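Local coordinates for ABC transporter, ATP binding protein (Sulfolobus solfataricus, PDB 1OXT) that binds and hydrolyses ATP as the energy-coupling subunit of a glucose-importing ABC transporter in the cell membrane, at residues T46-I51 against L163-F168; R82-V87 against P159-L164; G259-P264 against I315-S320. All blocks are in the same frame, centred on the assembly; numbering follows the deposited sequence.

In the fold
Interactions 1 and 2 lie in the nucleotide-binding part of the chain and share strand 161-165: interaction 1 lays helix 44-52 nearly antiparallel over one face of the sheet, while interaction 2 pairs the strand's edge with strand 84-87. Their centres are about 10 Å apart, and Arg82 of interaction 2 donates to the carbonyls of Ile50 and Ile51 in interaction 1. Interaction 1 is wholly buried and has no hydrogen bond across it; interaction 2 is partly buried and rests on five backbone bonds. Interaction 3 lies apart in the C-terminal region, its centre about 43 Å from that of interaction 1. It is also partly buried, but a serine hydroxyl and loop backbone replace regular strand pairing.

Interaction 1 (T46-I51 against L163-F168); sequences TFMRII and LLDEPF
Met48 lays its thioether over Leu163 and the backbone beyond it, and this one side chain meets Leu163, Leu164 and Asp165 of strand 161-165. CG stands anti to the backbone N (chi1 174°), which sends the chain out from helix 44-52; bends at the next two torsions then turn SD onto Leu163 and CE to the strand backbone. SD comes to 3.1 Å from Leu163 CG, shorter than an ordinary sulfur-carbon contact, so the exact spacing is doubtful although the overlap is clear. CE reaches past the leucine to lie beside Leu164 O and Asp165 N. Nearer the helix, Met48 CG passes Asp165 OD1 at 4.0 Å. Ile51, one turn further on, meets the branch of Leu163 obliquely, with its CG2 4.0 Å from Leu163 CD1.

The axes of the two short elements approach to 9.5 Å at 156°, nearly antiparallel: the P-loop helix covers the face of the sheet that carries Leu163 and Asp165. Asp165 ends the hydrophobic run that marks a Walker B strand, and its OD1 is hydrogen-bonded to the hydroxyl of Thr45 of the P-loop, an inferred ATP-binding residue. Phe88 also touches both Met48 and Asp165.

With no hydrogen bond between the segments, the flexible, polarisable methionine fills the space by apolar contact, while the Asp165-Thr45 bond adds a polar tie just before 46-51.

Interaction 2 (R82-V87 against P159-L164); sequences RKIGMV and PSLLLL
The parallel edge of the P-loop NTPase sheet is formed here, where outermost strand 84-87 pairs in register with strand 161-165. Their axes run 4.7 Å apart, 19° from parallel, and a ladder of backbone bonds alternates across them. Gly85 N gives to Leu161 O, Gly85 O takes Leu163 N at 2.8 Å, and Val87 N gives to Leu163 O with an almost straight N-H...O angle of 176°.

At the start of the ladder the pattern forks. Lys83 O accepts Ser160 N at 3.0 Å, from above the carbonyl plane, and Leu161 N at 3.3 Å, nearly along the C=O axis. A water bridges Arg82 O and Ser160 OG close by. Pro159 CB packs 3.5 Å from Gly85 N, and a beta carbon on Gly85 would lie tight against Pro159 CG, 3.3 Å away.

On the face carrying Ile84, CG1 stands beside the backbone N (chi1 -65°) and runs along Leu161 CD2; this leaves CG2 anti to that N, where it meets Leu163 CD2 at 3.6 Å. Val87 and Leu164 lie side by side on the other face, with Val87 CB tight against Leu164 CD2 at 3.3 Å.

Strand 84-87 leads directly towards Gln89, an inferred ATP-binding residue. The three near-linear bonds of Gly85 and Val87 with Leu161 and Leu163 fix the register, and leucine methyls against Ile84 and Val87 add apolar contact on both faces.

Interaction 3 (G259-P264 against I315-S320); sequences GSLRFP and ITPLDS
Two hydrogen bonds join Ser260 and Leu318 in both directions. Ser260 N gives to Leu318 O at 3.1 Å, tilted 25° from the carbonyl plane, and Leu318 N gives to Ser260 OG at 2.7 Å with an N-H...O angle of 143°. The serine hydroxyl sits between its own N and carbonyl carbon (chi1 63°), a rotation that turns OG to the Leu318 amide. OG is also hydrogen-bonded to the carbonyl of Lys298, so it is gripped by a loop amide and by a carbonyl of strand 293-307. Replacing this serine by alanine is likely to leave Leu318 N and the Lys298 carbonyl without the hydroxyl, and the Ser260 N bond as the one hydrogen bond between the segments.

The pairing joins two antiparallel sheets of the C-terminal region: strand 261-263 edges one, and strand 310-317 belongs to the other, in the part of the chain related to OB folds. Loop residues Gly259-Ser260 and Leu318-Ser320 meet beside the strand ends, with no beta bridge between the segments.

Apolar contact lies next to the polar pair. Leu261 crosses the Pro317 ring at about a right angle, its CD2 3.6 Å from Pro317 CG, and it also touches Val296 and Ile324.

Gly259 CA makes a CA-H...O contact with Leu318 O, 3.4 Å away, and lies 3.9 Å from Ser320 CB.

Interaction 1 (T46-I51 against L163-F168)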
loop_
_atom_site.group_PDB
_atom_site.type_symbol
_atom_site.label_atom_id
_atom_site.label_comp_id
_atom_site.label_asym_id
_atom_site.label_seq_id
_atom_site.Cartn_x
_atom_site.Cartn_y
_atom_site.Cartn_z
ATOM N N THR A 46 13.061 -2.848 5.623
ATOM C CA THR A 46 14.469 -2.657 5.273
ATOM C C THR A 46 14.626 -1.388 4.445
ATOM O O THR A 46 15.448 -0.538 4.759
ATOM C CB THR A 46 15.019 -3.888 4.533
ATOM O OG1 THR A 46 15.133 -4.968 5.469
ATOM C CG2 THR A 46 16.459 -3.654 4.088
ATOM N N PHE A 47 13.813 -1.259 3.404
ATOM C CA PHE A 47 13.814 -0.068 2.559
ATOM C C PHE A 47 13.597 1.186 3.402
ATOM O O PHE A 47 14.385 2.120 3.331
ATOM C CB PHE A 47 12.719 -0.183 1.507
ATOM C CG PHE A 47 12.665 0.969 0.548
ATOM C CD1 PHE A 47 13.627 1.110 -0.436
ATOM C CD2 PHE A 47 11.648 1.907 0.624
ATOM C CE1 PHE A 47 13.580 2.167 -1.319
ATOM C CE2 PHE A 47 11.596 2.963 -0.283
ATOM C CZ PHE A 47 12.566 3.093 -1.237
ATOM N N MET A 48 12.546 1.185 4.221
ATOM C CA MET A 48 12.230 2.326 5.074
ATOM C C MET A 48 13.398 2.702 5.990
ATOM O O MET A 48 13.705 3.884 6.171
ATOM C CB MET A 48 10.980 2.029 5.913
ATOM C CG MET A 48 10.664 3.101 6.946
ATOM S SD MET A 48 10.248 4.699 6.196
ATOM C CE MET A 48 8.448 4.568 6.137
ATOM N N ARG A 49 14.027 1.692 6.586
ATOM C CA ARG A 49 15.152 1.915 7.493
ATOM C C ARG A 49 16.312 2.561 6.751
ATOM O O ARG A 49 17.028 3.382 7.318
ATOM C CB ARG A 49 15.605 0.600 8.138
ATOM C CG ARG A 49 14.667 0.089 9.206
ATOM C CD ARG A 49 15.066 -1.267 9.797
ATOM N NE ARG A 49 16.284 -1.179 10.594
ATOM C CZ ARG A 49 16.333 -0.696 11.832
ATOM N NH1 ARG A 49 15.230 -0.261 12.425
ATOM N NH2 ARG A 49 17.487 -0.654 12.482
ATOM N N ILE A 50 16.481 2.202 5.481
ATOM C CA ILE A 50 17.528 2.797 4.652
ATOM C C ILE A 50 17.188 4.267 4.329
ATOM O O ILE A 50 18.060 5.144 4.421
ATOM C CB ILE A 50 17.790 1.954 3.384
ATOM C CG1 ILE A 50 18.569 0.677 3.728
ATOM C CG2 ILE A 50 18.569 2.738 2.339
ATOM C CD1 ILE A 50 18.796 -0.231 2.513
ATOM N N ILE A 51 15.931 4.550 3.986
ATOM C CA ILE A 51 15.524 5.948 3.723
ATOM C C ILE A 51 15.705 6.783 4.990
ATOM O O ILE A 51 16.143 7.934 4.937
ATOM C CB ILE A 51 14.051 6.042 3.242
ATOM C CG1 ILE A 51 13.804 5.144 2.020
ATOM C CG2 ILE A 51 13.648 7.516 2.981
ATOM C CD1 ILE A 51 14.716 5.411 0.833
ATOM N N LEU A 163 7.984 9.898 7.153
ATOM C CA LEU A 163 8.143 8.466 6.911
ATOM C C LEU A 163 7.148 7.674 7.747
ATOM O O LEU A 163 7.124 7.796 8.975
ATOM C CB LEU A 163 9.574 8.045 7.273
ATOM C CG LEU A 163 10.604 7.821 6.158
ATOM C CD1 LEU A 163 10.440 8.755 4.975
ATOM C CD2 LEU A 163 12.035 7.874 6.701
ATOM N N LEU A 164 6.335 6.853 7.087
ATOM C CA LEU A 164 5.323 6.075 7.802
ATOM C C LEU A 164 5.501 4.585 7.554
ATOM O O LEU A 164 5.410 4.134 6.438
ATOM C CB LEU A 164 3.909 6.502 7.378
ATOM C CG LEU A 164 3.560 7.980 7.590
ATOM C CD1 LEU A 164 2.135 8.288 7.154
ATOM C CD2 LEU A 164 3.737 8.338 9.047
ATOM N N ASP A 165 5.752 3.818 8.605
ATOM C CA ASP A 165 5.918 2.387 8.420
ATOM C C ASP A 165 4.725 1.629 9.009
ATOM O O ASP A 165 4.611 1.497 10.216
ATOM C CB ASP A 165 7.236 1.892 9.031
ATOM C CG ASP A 165 7.508 0.432 8.690
ATOM O OD1 ASP A 165 8.678 0.011 8.651
ATOM O OD2 ASP A 165 6.589 -0.368 8.427
ATOM N N GLU A 166 3.838 1.148 8.141
ATOM C CA GLU A 166 2.647 0.421 8.575
ATOM C C GLU A 166 2.011 1.080 9.780
ATOM O O GLU A 166 1.757 0.430 10.791
ATOM C CB GLU A 166 2.975 -1.039 8.895
ATOM C CG GLU A 166 3.792 -1.723 7.817
ATOM C CD GLU A 166 3.225 -3.073 7.419
ATOM O OE1 GLU A 166 2.053 -3.129 6.978
ATOM O OE2 GLU A 166 3.959 -4.074 7.538
ATOM N N PRO A 167 1.732 2.373 9.656
ATOM C CA PRO A 167 1.193 3.180 10.753
ATOM C C PRO A 167 -0.261 2.855 11.097
ATOM O O PRO A 167 -0.727 3.261 12.152
ATOM C CB PRO A 167 1.240 4.592 10.164
ATOM C CG PRO A 167 1.012 4.343 8.717
ATOM C CD PRO A 167 1.905 3.168 8.430
ATOM N N PHE A 168 -0.972 2.143 10.230
ATOM C CA PHE A 168 -2.395 1.888 10.470
ATOM C C PHE A 168 -2.695 0.418 10.770
ATOM O O PHE A 168 -3.826 -0.048 10.619
ATOM C CB PHE A 168 -3.215 2.425 9.293
ATOM C CG PHE A 168 -2.685 3.725 8.754
ATOM C CD1 PHE A 168 -1.821 3.737 7.676
ATOM C CD2 PHE A 168 -2.998 4.928 9.366
ATOM C CE1 PHE A 168 -1.307 4.927 7.195
ATOM C CE2 PHE A 168 -2.487 6.127 8.879
ATOM C CZ PHE A 168 -1.646 6.120 7.796
#

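Interaction 2 (R82-V87 against P159-L164)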
loop_
_atom_site.group_PDB
_atom_site.type_symbol
_atom_site.label_atom_id
_atom_site.label_comp_id
_atom_site.label_asym_id
_atom_site.label_seq_id
_atom_site.Cartn_x
_atom_site.Cartn_y
_atom_site.Cartn_z
ATOM N N ARG A 82 18.896 14.386 8.543
ATOM C CA ARG A 82 18.143 14.190 7.294
ATOM C C ARG A 82 16.795 14.924 7.162
ATOM O O ARG A 82 16.097 14.765 6.152
ATOM C CB ARG A 82 17.892 12.700 7.067
ATOM C CG ARG A 82 19.052 11.958 6.443
ATOM C CD ARG A 82 18.734 10.526 6.107
ATOM N NE ARG A 82 19.949 9.744 5.923
ATOM C CZ ARG A 82 19.970 8.533 5.403
ATOM N NH1 ARG A 82 18.834 7.966 5.009
ATOM N NH2 ARG A 82 21.124 7.891 5.274
ATOM N N LYS A 83 16.421 15.693 8.174
ATOM C CA LYS A 83 15.141 16.417 8.154
ATOM C C LYS A 83 13.964 15.462 7.899
ATOM O O LYS A 83 13.170 15.646 6.978
ATOM C CB LYS A 83 15.165 17.507 7.090
ATOM C CG LYS A 83 16.373 18.425 7.186
ATOM C CD LYS A 83 15.952 19.876 7.160
ATOM C CE LYS A 83 15.122 20.201 8.398
ATOM N NZ LYS A 83 14.991 21.662 8.649
ATOM N N ILE A 84 13.861 14.448 8.736
ATOM C CA ILE A 84 12.839 13.435 8.589
ATOM C C ILE A 84 11.976 13.385 9.832
ATOM O O ILE A 84 12.443 13.606 10.942
ATOM C CB ILE A 84 13.501 12.061 8.412
ATOM C CG1 ILE A 84 14.295 12.012 7.110
ATOM C CG2 ILE A 84 12.453 10.948 8.474
ATOM C CD1 ILE A 84 15.066 10.707 6.911
ATOM N N GLY A 85 10.704 13.093 9.629
ATOM C CA GLY A 85 9.816 12.858 10.715
ATOM C C GLY A 85 9.377 11.438 10.578
ATOM O O GLY A 85 9.063 10.959 9.496
ATOM N N MET A 86 9.409 10.695 11.673
ATOM C CA MET A 86 9.114 9.270 11.626
ATOM C C MET A 86 7.924 8.847 12.484
ATOM O O MET A 86 7.840 9.171 13.656
ATOM C CB MET A 86 10.344 8.467 12.064
ATOM C CG MET A 86 11.455 8.378 11.026
ATOM S SD MET A 86 12.853 7.396 11.621
ATOM C CE MET A 86 13.481 8.435 12.904
ATOM N N VAL A 87 7.004 8.111 11.881
ATOM C CA VAL A 87 5.908 7.510 12.632
ATOM C C VAL A 87 5.938 6.029 12.296
ATOM O O VAL A 87 5.498 5.629 11.230
ATOM C CB VAL A 87 4.553 8.070 12.202
ATOM C CG1 VAL A 87 3.430 7.369 12.959
ATOM C CG2 VAL A 87 4.501 9.571 12.432
ATOM N N PRO A 159 10.391 18.819 9.515
ATOM C CA PRO A 159 11.045 17.959 8.524
ATOM C C PRO A 159 10.517 18.218 7.121
ATOM O O PRO A 159 9.453 18.801 6.955
ATOM C CB PRO A 159 10.590 16.560 8.957
ATOM C CG PRO A 159 9.223 16.836 9.510
ATOM C CD PRO A 159 9.446 18.070 10.363
ATOM N N SER A 160 11.251 17.775 6.110
ATOM C CA SER A 160 10.774 17.898 4.756
ATOM C C SER A 160 10.316 16.544 4.233
ATOM O O SER A 160 9.786 16.458 3.125
ATOM C CB SER A 160 11.856 18.488 3.860
ATOM O OG SER A 160 13.082 17.812 4.056
ATOM N N LEU A 161 10.515 15.494 5.033
ATOM C CA LEU A 161 10.133 14.127 4.645
ATOM C C LEU A 161 9.439 13.427 5.805
ATOM O O LEU A 161 9.989 13.341 6.905
ATOM C CB LEU A 161 11.355 13.300 4.219
ATOM C CG LEU A 161 11.140 11.796 3.938
ATOM C CD1 LEU A 161 10.232 11.553 2.707
ATOM C CD2 LEU A 161 12.469 11.031 3.774
ATOM N N LEU A 162 8.225 12.938 5.566
ATOM C CA LEU A 162 7.515 12.204 6.602
ATOM C C LEU A 162 7.513 10.723 6.229
ATOM O O LEU A 162 7.108 10.342 5.133
ATOM C CB LEU A 162 6.100 12.754 6.799
ATOM C CG LEU A 162 5.197 12.097 7.843
ATOM C CD1 LEU A 162 5.700 12.365 9.267
ATOM C CD2 LEU A 162 3.773 12.625 7.673
ATOM N N LEU A 163 7.984 9.898 7.153
ATOM C CA LEU A 163 8.143 8.466 6.911
ATOM C C LEU A 163 7.148 7.674 7.747
ATOM O O LEU A 163 7.124 7.796 8.975
ATOM C CB LEU A 163 9.574 8.045 7.273
ATOM C CG LEU A 163 10.604 7.821 6.158
ATOM C CD1 LEU A 163 10.440 8.755 4.975
ATOM C CD2 LEU A 163 12.035 7.874 6.701
ATOM N N LEU A 164 6.335 6.853 7.087
ATOM C CA LEU A 164 5.323 6.075 7.802
ATOM C C LEU A 164 5.501 4.585 7.554
ATOM O O LEU A 164 5.410 4.134 6.438
ATOM C CB LEU A 164 3.909 6.502 7.378
ATOM C CG LEU A 164 3.560 7.980 7.590
ATOM C CD1 LEU A 164 2.135 8.288 7.154
ATOM C CD2 LEU A 164 3.737 8.338 9.047
HETATM O O HOH W 1 14.673 15.593 4.031
#

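Interaction 3 (G259-P264 against I315-S320)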
loop_
_atom_site.group_PDB
_atom_site.type_symbol
_atom_site.label_atom_id
_atom_site.label_comp_id
_atom_site.label_asym_id
_atom_site.label_seq_id
_atom_site.Cartn_x
_atom_site.Cartn_y
_atom_site.Cartn_z
ATOM N N GLY A 259 -13.289 -24.420 -20.179
ATOM C CA GLY A 259 -14.565 -25.099 -20.183
ATOM C C GLY A 259 -15.502 -24.358 -21.121
ATOM O O GLY A 259 -15.126 -24.014 -22.242
ATOM N N SER A 260 -16.715 -24.090 -20.652
ATOM C CA SER A 260 -17.720 -23.404 -21.455
ATOM C C SER A 260 -17.466 -21.897 -21.589
ATOM O O SER A 260 -18.208 -21.202 -22.283
ATOM C CB SER A 260 -19.093 -23.611 -20.826
ATOM O OG SER A 260 -19.118 -23.013 -19.536
ATOM N N LEU A 261 -16.429 -21.391 -20.926
ATOM C CA LEU A 261 -16.138 -19.954 -20.952
ATOM C C LEU A 261 -15.037 -19.589 -21.948
ATOM O O LEU A 261 -14.031 -20.287 -22.057
ATOM C CB LEU A 261 -15.753 -19.454 -19.555
ATOM C CG LEU A 261 -16.791 -18.791 -18.648
ATOM C CD1 LEU A 261 -18.131 -19.492 -18.685
ATOM C CD2 LEU A 261 -16.255 -18.707 -17.223
ATOM N N ARG A 262 -15.230 -18.482 -22.660
ATOM C CA ARG A 262 -14.256 -18.016 -23.631
ATOM C C ARG A 262 -13.945 -16.542 -23.447
ATOM O O ARG A 262 -14.831 -15.694 -23.571
ATOM N N PHE A 263 -12.688 -16.234 -23.145
ATOM C CA PHE A 263 -12.277 -14.853 -22.901
ATOM C C PHE A 263 -11.549 -14.286 -24.110
ATOM O O PHE A 263 -10.508 -14.798 -24.528
ATOM C CB PHE A 263 -11.408 -14.767 -21.648
ATOM C CG PHE A 263 -12.094 -15.265 -20.411
ATOM C CD1 PHE A 263 -12.057 -16.607 -20.074
ATOM C CD2 PHE A 263 -12.797 -14.391 -19.596
ATOM C CE1 PHE A 263 -12.696 -17.069 -18.937
ATOM C CE2 PHE A 263 -13.441 -14.847 -18.470
ATOM C CZ PHE A 263 -13.389 -16.190 -18.139
ATOM N N PRO A 264 -12.127 -13.238 -24.684
ATOM C CA PRO A 264 -11.604 -12.612 -25.905
ATOM C C PRO A 264 -10.231 -11.940 -25.753
ATOM O O PRO A 264 -10.083 -10.773 -26.109
ATOM C CB PRO A 264 -12.675 -11.568 -26.226
ATOM C CG PRO A 264 -13.256 -11.257 -24.882
ATOM C CD PRO A 264 -13.374 -12.602 -24.225
ATOM N N ILE A 315 -19.191 -19.508 -9.120
ATOM C CA ILE A 315 -19.584 -20.348 -10.248
ATOM C C ILE A 315 -18.367 -21.032 -10.862
ATOM O O ILE A 315 -17.223 -20.649 -10.605
ATOM C CB ILE A 315 -20.338 -19.512 -11.332
ATOM C CG1 ILE A 315 -19.420 -18.495 -12.019
ATOM C CG2 ILE A 315 -21.513 -18.764 -10.725
ATOM C CD1 ILE A 315 -18.531 -19.066 -13.111
ATOM N N THR A 316 -18.620 -22.069 -11.647
ATOM C CA THR A 316 -17.611 -22.650 -12.463
ATOM C C THR A 316 -18.181 -22.697 -13.842
ATOM O O THR A 316 -19.383 -22.589 -14.051
ATOM C CB THR A 316 -17.347 -24.070 -11.959
ATOM O OG1 THR A 316 -18.519 -24.861 -12.159
ATOM C CG2 THR A 316 -17.018 -24.043 -10.463
ATOM N N PRO A 317 -17.334 -22.751 -14.863
ATOM C CA PRO A 317 -17.807 -22.919 -16.242
ATOM C C PRO A 317 -18.312 -24.336 -16.384
ATOM O O PRO A 317 -17.955 -25.172 -15.552
ATOM C CB PRO A 317 -16.533 -22.752 -17.075
ATOM C CG PRO A 317 -15.530 -22.096 -16.144
ATOM C CD PRO A 317 -15.871 -22.602 -14.782
ATOM N N LEU A 318 -19.138 -24.611 -17.387
ATOM C CA LEU A 318 -19.558 -25.981 -17.610
ATOM C C LEU A 318 -18.295 -26.765 -17.918
ATOM O O LEU A 318 -17.327 -26.204 -18.440
ATOM C CB LEU A 318 -20.554 -26.087 -18.765
ATOM C CG LEU A 318 -21.872 -25.328 -18.599
ATOM C CD1 LEU A 318 -22.929 -25.869 -19.565
ATOM C CD2 LEU A 318 -22.360 -25.410 -17.160
ATOM N N ASP A 319 -18.320 -28.056 -17.593
ATOM C CA ASP A 319 -17.178 -28.959 -17.750
ATOM C C ASP A 319 -15.832 -28.296 -17.444
ATOM O O ASP A 319 -14.935 -28.222 -18.287
ATOM C CB ASP A 319 -17.194 -29.696 -19.102
ATOM C CG ASP A 319 -16.670 -28.856 -20.251
ATOM O OD1 ASP A 319 -17.358 -27.894 -20.653
ATOM O OD2 ASP A 319 -15.591 -29.109 -20.835
ATOM N N SER A 320 -15.719 -27.811 -16.213
ATOM C CA SER A 320 -14.495 -27.207 -15.711
ATOM C C SER A 320 -14.607 -27.084 -14.201
ATOM O O SER A 320 -15.707 -27.024 -13.657
ATOM C CB SER A 320 -14.264 -25.832 -16.340
ATOM O OG SER A 320 -13.135 -25.196 -15.761
#